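Long-range contacts in beta-L-arabinobiosidase (Bacteroides thetaiotaomicron, PDB 5MQR), which probably hydrolyses glycosidic bonds, with beta-L-arabinobiosidase and sialidase-type activities, in the breakdown of plant pectin by a gut bacterium: residues 444-455 and 595-605; 691-699 and 1011-1019. One frame throughout, in Å; residues are numbered along the deposited sequence.

Interaction 1 of 2, residues 444-455 and 595-605; sequences EGEWLKLQDKDP and GQEPLAEYRIA. With CA (calcium ion), chain J.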
loop_
_atom_site.group_PDB
_atom_site.type_symbol
_atom_site.label_atom_id
_atom_site.label_comp_id
_atom_site.label_asym_id
_atom_site.label_seq_id
_atom_site.Cartn_x
_atom_site.Cartn_y
_atom_site.Cartn_z
ATOM N N GLU A 444 22.904 14.152 -12.649
ATOM C CA GLU A 444 23.570 14.860 -13.718
ATOM C C GLU A 444 22.768 14.590 -14.986
ATOM O O GLU A 444 23.085 13.698 -15.778
ATOM C CB GLU A 444 25.022 14.385 -13.841
ATOM C CG GLU A 444 25.854 15.070 -14.924
ATOM C CD GLU A 444 27.211 14.402 -15.102
ATOM O OE1 GLU A 444 28.089 14.594 -14.242
ATOM O OE2 GLU A 444 27.410 13.659 -16.100
ATOM N N GLY A 445 21.708 15.377 -15.153
ATOM C CA GLY A 445 20.787 15.219 -16.275
ATOM C C GLY A 445 20.105 13.862 -16.236
ATOM O O GLY A 445 19.415 13.540 -15.263
ATOM N N GLU A 446 20.364 13.053 -17.263
ATOM C CA GLU A 446 19.755 11.719 -17.420
ATOM C C GLU A 446 20.372 10.694 -16.435
ATOM O O GLU A 446 19.844 9.595 -16.278
ATOM C CB GLU A 446 19.898 11.238 -18.899
ATOM C CG GLU A 446 21.287 10.676 -19.251
ATOM C CD GLU A 446 21.634 10.629 -20.750
ATOM O OE1 GLU A 446 21.698 11.720 -21.363
ATOM O OE2 GLU A 446 21.915 9.513 -21.309
ATOM N N TRP A 447 21.493 11.054 -15.808
ATOM C CA TRP A 447 22.287 10.136 -15.014
ATOM C C TRP A 447 22.093 10.287 -13.493
ATOM O O TRP A 447 22.164 11.401 -12.938
ATOM C CB TRP A 447 23.773 10.341 -15.306
ATOM C CG TRP A 447 24.223 10.122 -16.733
ATOM C CD1 TRP A 447 24.651 11.075 -17.606
ATOM C CD2 TRP A 447 24.372 8.873 -17.403
ATOM N NE1 TRP A 447 25.007 10.508 -18.791
ATOM C CE2 TRP A 447 24.847 9.153 -18.701
ATOM C CE3 TRP A 447 24.105 7.547 -17.052
ATOM C CZ2 TRP A 447 25.083 8.153 -19.650
ATOM C CZ3 TRP A 447 24.349 6.548 -17.985
ATOM C CH2 TRP A 447 24.843 6.859 -19.269
ATOM N N LEU A 448 21.885 9.154 -12.835
ATOM C CA LEU A 448 22.096 9.041 -11.396
ATOM C C LEU A 448 23.578 8.737 -11.201
ATOM O O LEU A 448 24.063 7.726 -11.714
ATOM C CB LEU A 448 21.252 7.923 -10.814
ATOM C CG LEU A 448 21.352 7.683 -9.304
ATOM C CD1 LEU A 448 21.031 8.926 -8.475
ATOM C CD2 LEU A 448 20.410 6.557 -8.942
ATOM N N LYS A 449 24.295 9.613 -10.496
ATOM C CA LYS A 449 25.762 9.511 -10.388
ATOM C C LYS A 449 26.166 9.091 -8.993
ATOM O O LYS A 449 25.650 9.606 -8.015
ATOM C CB LYS A 449 26.436 10.842 -10.712
ATOM C CG LYS A 449 27.921 10.743 -11.057
ATOM C CD LYS A 449 28.702 12.063 -11.063
ATOM C CE LYS A 449 27.861 13.289 -11.311
ATOM N NZ LYS A 449 28.617 14.480 -11.712
ATOM N N LEU A 450 27.102 8.144 -8.944
ATOM C CA LEU A 450 27.734 7.702 -7.737
ATOM C C LEU A 450 29.196 8.129 -7.823
ATOM O O LEU A 450 29.886 7.748 -8.765
ATOM C CB LEU A 450 27.653 6.186 -7.652
ATOM C CG LEU A 450 26.244 5.632 -7.421
ATOM C CD1 LEU A 450 25.376 5.765 -8.648
ATOM C CD2 LEU A 450 26.324 4.163 -7.030
ATOM N N GLN A 451 29.658 8.914 -6.849
ATOM C CA GLN A 451 31.069 9.281 -6.731
ATOM C C GLN A 451 31.639 8.684 -5.446
ATOM O O GLN A 451 30.898 8.442 -4.509
ATOM C CB GLN A 451 31.234 10.787 -6.738
ATOM C CG GLN A 451 30.879 11.445 -8.061
ATOM C CD GLN A 451 30.897 12.968 -7.993
ATOM O OE1 GLN A 451 30.223 13.576 -7.157
ATOM N NE2 GLN A 451 31.659 13.592 -8.880
ATOM N N ASP A 452 32.948 8.404 -5.443
ATOM C CA ASP A 452 33.632 7.764 -4.328
ATOM C C ASP A 452 35.137 8.151 -4.278
ATOM O O ASP A 452 35.945 7.694 -5.113
ATOM C CB ASP A 452 33.482 6.245 -4.448
ATOM C CG ASP A 452 33.924 5.481 -3.190
ATOM O OD1 ASP A 452 34.642 6.012 -2.325
ATOM O OD2 ASP A 452 33.585 4.292 -3.073
ATOM N N LYS A 453 35.489 8.978 -3.294
ATOM C CA LYS A 453 36.887 9.245 -2.973
ATOM C C LYS A 453 37.181 8.898 -1.528
ATOM O O LYS A 453 38.177 9.352 -0.985
ATOM C CB LYS A 453 37.260 10.704 -3.261
ATOM C CG LYS A 453 36.500 11.699 -2.407
ATOM C CD LYS A 453 36.991 13.119 -2.611
ATOM C CE LYS A 453 36.637 13.680 -3.966
ATOM N NZ LYS A 453 36.595 15.170 -3.870
ATOM N N ASP A 454 36.344 8.057 -0.932
ATOM C CA ASP A 454 36.428 7.765 0.481
ATOM C C ASP A 454 37.038 6.394 0.634
ATOM O O ASP A 454 36.424 5.423 0.229
ATOM C CB ASP A 454 35.027 7.785 1.119
ATOM C CG ASP A 454 35.077 7.803 2.659
ATOM O OD1 ASP A 454 36.063 7.276 3.241
ATOM O OD2 ASP A 454 34.141 8.391 3.281
ATOM N N PRO A 455 38.218 6.289 1.278
ATOM C CA PRO A 455 38.807 4.965 1.511
ATOM C C PRO A 455 38.057 4.086 2.474
ATOM O O PRO A 455 38.361 2.895 2.556
ATOM C CB PRO A 455 40.173 5.283 2.143
ATOM C CG PRO A 455 40.420 6.719 1.830
ATOM C CD PRO A 455 39.071 7.355 1.826
ATOM N N GLY A 595 42.917 10.288 5.024
ATOM C CA GLY A 595 43.298 10.319 3.598
ATOM C C GLY A 595 42.118 10.101 2.652
ATOM O O GLY A 595 41.010 9.788 3.099
ATOM N N GLN A 596 42.391 10.267 1.355
ATOM C CA GLN A 596 41.452 10.062 0.258
ATOM C C GLN A 596 41.895 8.924 -0.655
ATOM O O GLN A 596 43.068 8.571 -0.685
ATOM C CB GLN A 596 41.386 11.293 -0.629
ATOM C CG GLN A 596 40.653 12.485 -0.064
ATOM C CD GLN A 596 40.745 13.665 -1.017
ATOM O OE1 GLN A 596 40.556 13.523 -2.226
ATOM N NE2 GLN A 596 41.050 14.829 -0.484
ATOM N N GLU A 597 40.928 8.373 -1.396
ATOM C CA GLU A 597 41.136 7.397 -2.477
ATOM C C GLU A 597 41.057 8.245 -3.720
ATOM O O GLU A 597 40.316 9.226 -3.731
ATOM C CB GLU A 597 39.961 6.367 -2.581
ATOM C CG GLU A 597 40.174 5.006 -1.946
ATOM C CD GLU A 597 38.972 4.023 -2.114
ATOM O OE1 GLU A 597 37.763 4.373 -2.450
ATOM O OE2 GLU A 597 39.289 2.821 -1.894
ATOM N N PRO A 598 41.711 7.833 -4.806
ATOM C CA PRO A 598 41.458 8.562 -6.067
ATOM C C PRO A 598 40.002 8.398 -6.512
ATOM O O PRO A 598 39.424 7.324 -6.361
ATOM C CB PRO A 598 42.417 7.899 -7.079
ATOM C CG PRO A 598 43.413 7.135 -6.244
ATOM C CD PRO A 598 42.670 6.728 -4.990
ATOM N N LEU A 599 39.434 9.455 -7.073
ATOM C CA LEU A 599 38.006 9.502 -7.387
ATOM C C LEU A 599 37.585 8.425 -8.375
ATOM O O LEU A 599 38.214 8.274 -9.416
ATOM C CB LEU A 599 37.663 10.864 -7.980
ATOM C CG LEU A 599 36.191 11.139 -8.309
ATOM C CD1 LEU A 599 35.337 11.122 -7.034
ATOM C CD2 LEU A 599 36.117 12.480 -9.049
ATOM N N ALA A 600 36.522 7.691 -8.034
ATOM C CA ALA A 600 35.844 6.790 -8.962
ATOM C C ALA A 600 34.425 7.281 -9.118
ATOM O O ALA A 600 33.775 7.631 -8.115
ATOM C CB ALA A 600 35.845 5.362 -8.437
ATOM N N GLU A 601 33.953 7.312 -10.370
ATOM C CA GLU A 601 32.594 7.711 -10.708
ATOM C C GLU A 601 31.898 6.600 -11.490
ATOM O O GLU A 601 32.509 5.953 -12.335
ATOM C CB GLU A 601 32.577 8.967 -11.600
ATOM C CG GLU A 601 33.429 10.131 -11.124
ATOM C CD GLU A 601 33.055 11.434 -11.816
ATOM O OE1 GLU A 601 33.063 11.491 -13.071
ATOM O OE2 GLU A 601 32.739 12.399 -11.106
ATOM N N TYR A 602 30.599 6.442 -11.242
ATOM C CA TYR A 602 29.715 5.597 -12.062
ATOM C C TYR A 602 28.405 6.316 -12.291
ATOM O O TYR A 602 27.941 7.071 -11.440
ATOM C CB TYR A 602 29.460 4.254 -11.380
ATOM C CG TYR A 602 30.741 3.547 -11.036
ATOM C CD1 TYR A 602 31.408 2.773 -11.982
ATOM C CD2 TYR A 602 31.337 3.713 -9.779
ATOM C CE1 TYR A 602 32.615 2.146 -11.679
ATOM C CE2 TYR A 602 32.550 3.102 -9.480
ATOM C CZ TYR A 602 33.172 2.311 -10.424
ATOM O OH TYR A 602 34.354 1.698 -10.111
ATOM N N ARG A 603 27.805 6.074 -13.444
ATOM C CA ARG A 603 26.541 6.681 -13.793
ATOM C C ARG A 603 25.534 5.637 -14.305
ATOM O O ARG A 603 25.897 4.753 -15.084
ATOM C CB ARG A 603 26.776 7.703 -14.870
ATOM C CG ARG A 603 27.521 8.927 -14.402
ATOM C CD ARG A 603 27.846 9.770 -15.610
ATOM N NE ARG A 603 28.472 11.026 -15.255
ATOM C CZ ARG A 603 29.737 11.176 -14.885
ATOM N NH1 ARG A 603 30.553 10.136 -14.769
ATOM N NH2 ARG A 603 30.188 12.386 -14.606
ATOM N N ILE A 604 24.275 5.742 -13.876
ATOM C CA ILE A 604 23.212 4.903 -14.439
ATOM C C ILE A 604 22.053 5.763 -14.923
ATOM O O ILE A 604 21.851 6.874 -14.452
ATOM C CB ILE A 604 22.743 3.781 -13.479
ATOM C CG1 ILE A 604 22.219 4.356 -12.165
ATOM C CG2 ILE A 604 23.899 2.825 -13.195
ATOM C CD1 ILE A 604 21.601 3.322 -11.238
ATOM N N ALA A 605 21.334 5.230 -15.902
ATOM C CA ALA A 605 20.192 5.892 -16.492
ATOM C C ALA A 605 19.166 4.880 -17.003
ATOM O O ALA A 605 19.506 3.748 -17.327
ATOM C CB ALA A 605 20.648 6.780 -17.645
HETATM CA CA CA J . 35.365 3.933 -1.260
HETATM O O HOH W 1 36.601 4.935 -4.987
HETATM O O HOH W 2 39.179 15.698 -3.933
HETATM O O HOH W 3 36.290 2.354 0.389
HETATM O O HOH W 4 34.711 1.713 -1.993
#
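Leu448 with Ile604, Leu450 with Tyr602 and Asp452 with Ala600 are the hydrogen-bonded pairs of an antiparallel ladder, its strand axes at 155°. Beyond it, Glu597 N donates to Lys453 O. At the other end Gly445, with its positive phi, suits the type II' turn that pairs Glu444 with Trp447, from where the extended Glu444 side chain reaches Lys449 and Arg603.

On the face carrying Lys449, Gln451, Glu601 and Arg603, charges do the work. Arg603 grips Glu444 side-on: NE reaches OE2 of Glu444 at 3.0 Å from above the carboxylate plane, while NH2 meets OE1 at 3.1 Å on its syn side. Lys449 NZ takes the anti side of the same Glu444 OE1, at 2.6 Å, so one carboxylate joins both cations. Arginine also suits this place for its aliphatic stem, whose CD lies over the five-membered ring of Trp447, 3.9 Å from the centroid. Gln451 runs alongside Glu601 and gives NE2 to OE2 of that residue at 2.7 Å; Glu601 bonds weakly to the Arg603 guanidinium through its other oxygen.

The third group of contacts surrounds a calcium ion. With CG of Asp452 swung opposite its own backbone N (chi1 -169°), the carboxylate chelates calcium, OD1 at 2.4 Å and OD2 at 2.6 Å. Glu597 OE1 joins from across at a longer 2.7 Å from calcium, and Asp454 O, Asp457 O and two waters complete the shell. Asp452 OD1 also accepts from Asp454 N, an Asx turn, and Thr571 OG1 hydrogen-bonds to Asp452 OD2.

Strand 600-610 lies between 447-452 and 470-479, and 441-444 flanks 447-452. Leu448 and Ile604, side by side, pack on Trp431 of a second sheet, consistent with a beta-sandwich in the sialidase-like carbohydrate-binding region where 444-455 lies.

Interaction 2 of 2, residues 691-699 and 1011-1019; sequences GMTEFLVQR and ERSRYYNHS
Glu694 and Asn1017 bring the two backbones together, their CA atoms 4.7 Å apart, and Asn1017 N donates to Glu694 O at 3.1 Å. The segments are mostly irregular chain; 1013-1016 forms a type II turn. Two waters fill in where the backbones part: one takes the N-H of Val697 and donates to Arg1012 O, the other donates to both Arg1012 O and Arg1014 O.

Asparagine suits its place because Asn1017 ND2 can donate as well, to Thr693 O at 2.9 Å. Phe695 is layered between two groups. Tyr1016 comes edge-on to one face, its CE1 over the ring centre, with the planes at 56°. Over the opposite face sits NE of Arg699, whose guanidinium is held by Tyr701. An alanine in place of Phe695 would probably open a gap between Tyr1016 and Arg699 and leave the tyrosine ring without the face it abuts. CG of Tyr1016 is anti to the backbone N (chi1 -158°), which carries its OH alongside Glu694, 2.6 Å from OE2 of that residue. Val697 CG2 rests on Arg1012 CB at 3.9 Å, while Glu996 pairs with the Arg1012 guanidinium. Leu696 CD1 touches the ring edge of Tyr1015 at CD2, 3.8 Å away.

Segment 1011-1019 lies in the MGH1-like glycoside hydrolase region, and the contact joins two loops among helices, consistent with the (alpha/alpha) barrel of six-hairpin glycosidases. Helix 666-680 packs against these loops: its Leu679 touches Asn1017 and its Tyr674 touches Tyr1015. His715 of helix 712-719 bonds to Asn1017 O, and Thr693 continues from the hairpin of strands 683-684 and 691-692.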
loop_
_atom_site.group_PDB
_atom_site.type_symbol
_atom_site.label_atom_id
_atom_site.label_comp_id
_atom_site.label_asym_id
_atom_site.label_seq_id
_atom_site.Cartn_x
_atom_site.Cartn_y
_atom_site.Cartn_z
ATOM N N GLY A 691 -16.876 -23.401 -25.333
ATOM C CA GLY A 691 -18.266 -23.122 -25.026
ATOM C C GLY A 691 -18.379 -22.902 -23.532
ATOM O O GLY A 691 -17.429 -23.216 -22.799
HETATM N N MSE A 692 -19.512 -22.337 -23.096
HETATM C CA MSE A 692 -19.839 -22.182 -21.672
HETATM C C MSE A 692 -21.178 -22.809 -21.361
HETATM O O MSE A 692 -22.232 -22.359 -21.845
HETATM C CB MSE A 692 -19.786 -20.730 -21.191
HETATM C CG MSE A 692 -20.174 -20.605 -19.727
HETATM SE SE MSE A 692 -19.440 -18.952 -18.942
HETATM C CE MSE A 692 -17.577 -19.495 -18.547
ATOM N N THR A 693 -21.136 -23.830 -20.504
ATOM C CA THR A 693 -22.313 -24.526 -20.031
ATOM C C THR A 693 -23.028 -23.803 -18.878
ATOM O O THR A 693 -22.491 -22.852 -18.271
ATOM C CB THR A 693 -21.929 -25.940 -19.556
ATOM O OG1 THR A 693 -20.859 -25.841 -18.613
ATOM C CG2 THR A 693 -21.461 -26.809 -20.734
ATOM N N GLU A 694 -24.250 -24.275 -18.616
ATOM C CA GLU A 694 -25.111 -23.844 -17.514
ATOM C C GLU A 694 -25.186 -24.984 -16.468
ATOM O O GLU A 694 -24.797 -24.785 -15.290
ATOM C CB GLU A 694 -26.508 -23.476 -18.056
ATOM C CG GLU A 694 -27.537 -23.070 -17.016
ATOM C CD GLU A 694 -28.974 -23.074 -17.527
ATOM O OE1 GLU A 694 -29.355 -22.206 -18.331
ATOM O OE2 GLU A 694 -29.753 -23.920 -17.058
ATOM N N PHE A 695 -25.700 -26.146 -16.915
ATOM C CA PHE A 695 -25.654 -27.406 -16.175
ATOM C C PHE A 695 -24.407 -28.149 -16.622
ATOM O O PHE A 695 -24.124 -28.204 -17.830
ATOM C CB PHE A 695 -26.827 -28.312 -16.539
ATOM C CG PHE A 695 -28.126 -27.977 -15.855
ATOM C CD1 PHE A 695 -28.391 -28.449 -14.586
ATOM C CD2 PHE A 695 -29.101 -27.255 -16.512
ATOM C CE1 PHE A 695 -29.604 -28.191 -13.963
ATOM C CE2 PHE A 695 -30.313 -26.981 -15.906
ATOM C CZ PHE A 695 -30.568 -27.457 -14.624
ATOM N N LEU A 696 -23.687 -28.755 -15.679
ATOM C CA LEU A 696 -22.592 -29.681 -16.032
ATOM C C LEU A 696 -23.154 -31.008 -16.554
ATOM O O LEU A 696 -22.661 -31.534 -17.541
ATOM C CB LEU A 696 -21.653 -29.953 -14.861
ATOM C CG LEU A 696 -20.915 -28.747 -14.292
ATOM C CD1 LEU A 696 -20.084 -29.204 -13.102
ATOM C CD2 LEU A 696 -20.020 -28.090 -15.322
ATOM N N VAL A 697 -24.191 -31.520 -15.895
ATOM C CA VAL A 697 -24.872 -32.723 -16.357
ATOM C C VAL A 697 -25.537 -32.520 -17.731
ATOM O O VAL A 697 -25.897 -31.397 -18.107
ATOM C CB VAL A 697 -25.929 -33.247 -15.347
ATOM C CG1 VAL A 697 -25.292 -33.569 -13.989
ATOM C CG2 VAL A 697 -27.111 -32.283 -15.235
ATOM N N GLN A 698 -25.662 -33.621 -18.471
ATOM C CA GLN A 698 -26.155 -33.605 -19.846
ATOM C C GLN A 698 -27.655 -33.353 -19.850
ATOM O O GLN A 698 -28.408 -34.205 -19.406
ATOM C CB GLN A 698 -25.880 -34.953 -20.531
ATOM C CG GLN A 698 -26.449 -35.106 -21.941
ATOM C CD GLN A 698 -25.660 -34.311 -22.946
ATOM O OE1 GLN A 698 -26.148 -33.309 -23.520
ATOM N NE2 GLN A 698 -24.407 -34.731 -23.154
ATOM N N ARG A 699 -28.097 -32.220 -20.384
ATOM C CA ARG A 699 -29.543 -31.928 -20.454
ATOM C C ARG A 699 -30.146 -32.329 -21.813
ATOM O O ARG A 699 -29.517 -32.162 -22.845
ATOM C CB ARG A 699 -29.808 -30.458 -20.128
ATOM C CG ARG A 699 -29.162 -30.024 -18.812
ATOM C CD ARG A 699 -29.845 -30.635 -17.604
ATOM N NE ARG A 699 -31.114 -29.977 -17.328
ATOM C CZ ARG A 699 -32.099 -30.477 -16.577
ATOM N NH1 ARG A 699 -32.010 -31.680 -16.017
ATOM N NH2 ARG A 699 -33.197 -29.767 -16.394
ATOM N N GLU A 1011 -27.279 -34.302 -8.134
ATOM C CA GLU A 1011 -26.059 -33.918 -8.834
ATOM C C GLU A 1011 -26.235 -32.728 -9.769
ATOM O O GLU A 1011 -25.343 -31.888 -9.882
ATOM C CB GLU A 1011 -25.503 -35.105 -9.626
ATOM C CG GLU A 1011 -24.127 -34.808 -10.191
ATOM C CD GLU A 1011 -23.513 -35.935 -10.973
ATOM O OE1 GLU A 1011 -24.049 -37.069 -10.991
ATOM O OE2 GLU A 1011 -22.462 -35.650 -11.587
ATOM N N ARG A 1012 -27.353 -32.694 -10.465
ATOM C CA ARG A 1012 -27.637 -31.622 -11.425
ATOM C C ARG A 1012 -27.396 -30.178 -10.925
ATOM O O ARG A 1012 -26.976 -29.310 -11.705
ATOM C CB ARG A 1012 -29.075 -31.725 -11.924
ATOM C CG ARG A 1012 -30.139 -31.625 -10.835
ATOM C CD ARG A 1012 -31.541 -31.759 -11.439
ATOM N NE ARG A 1012 -32.072 -30.468 -11.864
ATOM C CZ ARG A 1012 -33.198 -30.298 -12.549
ATOM N NH1 ARG A 1012 -33.944 -31.338 -12.946
ATOM N NH2 ARG A 1012 -33.598 -29.068 -12.838
ATOM N N SER A 1013 -27.702 -29.924 -9.650
ATOM C CA SER A 1013 -27.606 -28.573 -9.098
ATOM C C SER A 1013 -26.180 -28.130 -8.799
ATOM O O SER A 1013 -25.927 -26.931 -8.673
ATOM C CB SER A 1013 -28.409 -28.457 -7.814
ATOM O OG SER A 1013 -29.768 -28.519 -8.106
ATOM N N ARG A 1014 -25.272 -29.086 -8.636
ATOM C CA ARG A 1014 -23.924 -28.773 -8.175
ATOM C C ARG A 1014 -23.211 -27.883 -9.172
ATOM O O ARG A 1014 -23.177 -28.207 -10.358
ATOM C CB ARG A 1014 -23.116 -30.046 -7.942
ATOM C CG ARG A 1014 -23.608 -30.874 -6.781
ATOM C CD ARG A 1014 -22.818 -32.158 -6.642
ATOM N NE ARG A 1014 -21.413 -31.886 -6.325
ATOM C CZ ARG A 1014 -20.447 -32.809 -6.306
ATOM N NH1 ARG A 1014 -20.735 -34.091 -6.566
ATOM N NH2 ARG A 1014 -19.193 -32.455 -6.008
ATOM N N TYR A 1015 -22.662 -26.774 -8.677
ATOM C CA TYR A 1015 -21.877 -25.829 -9.481
ATOM C C TYR A 1015 -22.702 -25.168 -10.592
ATOM O O TYR A 1015 -22.174 -24.898 -11.667
ATOM C CB TYR A 1015 -20.621 -26.513 -10.083
ATOM C CG TYR A 1015 -19.894 -27.416 -9.097
ATOM C CD1 TYR A 1015 -19.381 -26.909 -7.894
ATOM C CD2 TYR A 1015 -19.737 -28.767 -9.352
ATOM C CE1 TYR A 1015 -18.745 -27.726 -6.975
ATOM C CE2 TYR A 1015 -19.087 -29.591 -8.436
ATOM C CZ TYR A 1015 -18.603 -29.063 -7.249
ATOM O OH TYR A 1015 -17.965 -29.901 -6.368
ATOM N N TYR A 1016 -23.977 -24.881 -10.331
ATOM C CA TYR A 1016 -24.845 -24.295 -11.338
ATOM C C TYR A 1016 -24.347 -22.906 -11.783
ATOM O O TYR A 1016 -23.947 -22.066 -10.980
ATOM C CB TYR A 1016 -26.272 -24.221 -10.794
ATOM C CG TYR A 1016 -27.387 -24.124 -11.809
ATOM C CD1 TYR A 1016 -27.450 -24.994 -12.920
ATOM C CD2 TYR A 1016 -28.425 -23.207 -11.641
ATOM C CE1 TYR A 1016 -28.476 -24.904 -13.828
ATOM C CE2 TYR A 1016 -29.465 -23.149 -12.538
ATOM C CZ TYR A 1016 -29.474 -23.989 -13.639
ATOM O OH TYR A 1016 -30.502 -23.913 -14.553
ATOM N N ASN A 1017 -24.382 -22.685 -13.082
ATOM C CA ASN A 1017 -23.872 -21.471 -13.688
ATOM C C ASN A 1017 -25.003 -20.763 -14.422
ATOM O O ASN A 1017 -25.182 -20.932 -15.626
ATOM C CB ASN A 1017 -22.724 -21.816 -14.637
ATOM C CG ASN A 1017 -22.119 -20.585 -15.272
ATOM O OD1 ASN A 1017 -22.167 -19.483 -14.688
ATOM N ND2 ASN A 1017 -21.583 -20.741 -16.488
ATOM N N HIS A 1018 -25.733 -19.961 -13.659
ATOM C CA HIS A 1018 -27.030 -19.450 -14.038
ATOM C C HIS A 1018 -27.270 -18.108 -13.357
ATOM O O HIS A 1018 -28.397 -17.716 -13.105
ATOM C CB HIS A 1018 -28.042 -20.493 -13.545
ATOM C CG HIS A 1018 -29.423 -20.351 -14.076
ATOM N ND1 HIS A 1018 -30.505 -20.166 -13.245
ATOM C CD2 HIS A 1018 -29.927 -20.476 -15.328
ATOM C CE1 HIS A 1018 -31.614 -20.141 -13.964
ATOM N NE2 HIS A 1018 -31.292 -20.320 -15.230
ATOM N N SER A 1019 -26.195 -17.381 -13.100
ATOM C CA SER A 1019 -26.246 -16.179 -12.281
ATOM C C SER A 1019 -24.893 -15.511 -12.320
ATOM O O SER A 1019 -23.901 -16.090 -12.782
ATOM C CB SER A 1019 -26.559 -16.518 -10.804
ATOM O OG SER A 1019 -25.516 -17.312 -10.223
HETATM O O HOH W 5 -24.512 -27.565 -12.622
HETATM O O HOH W 6 -25.081 -30.095 -13.349
#

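Interaction 1 and interaction 2 lie on opposite sides of the chain's centre, their own centres 66 Å apart and their nearest atoms about 44 Å apart, so neither touches the other. Along the chain they follow in series. The first joins strands of a beta-sheet region and ends in a calcium site, where the ion joins residues 452-457 to Glu597; the second ties loops together in the helical part, consistent with a glycoside hydrolase domain of the MGH1-like family. Calcium is thus held by interaction 1, whereas in interaction 2, which has no metal, the side chain of Arg1012 is about 4 Å from a bound EPE, a buffer molecule.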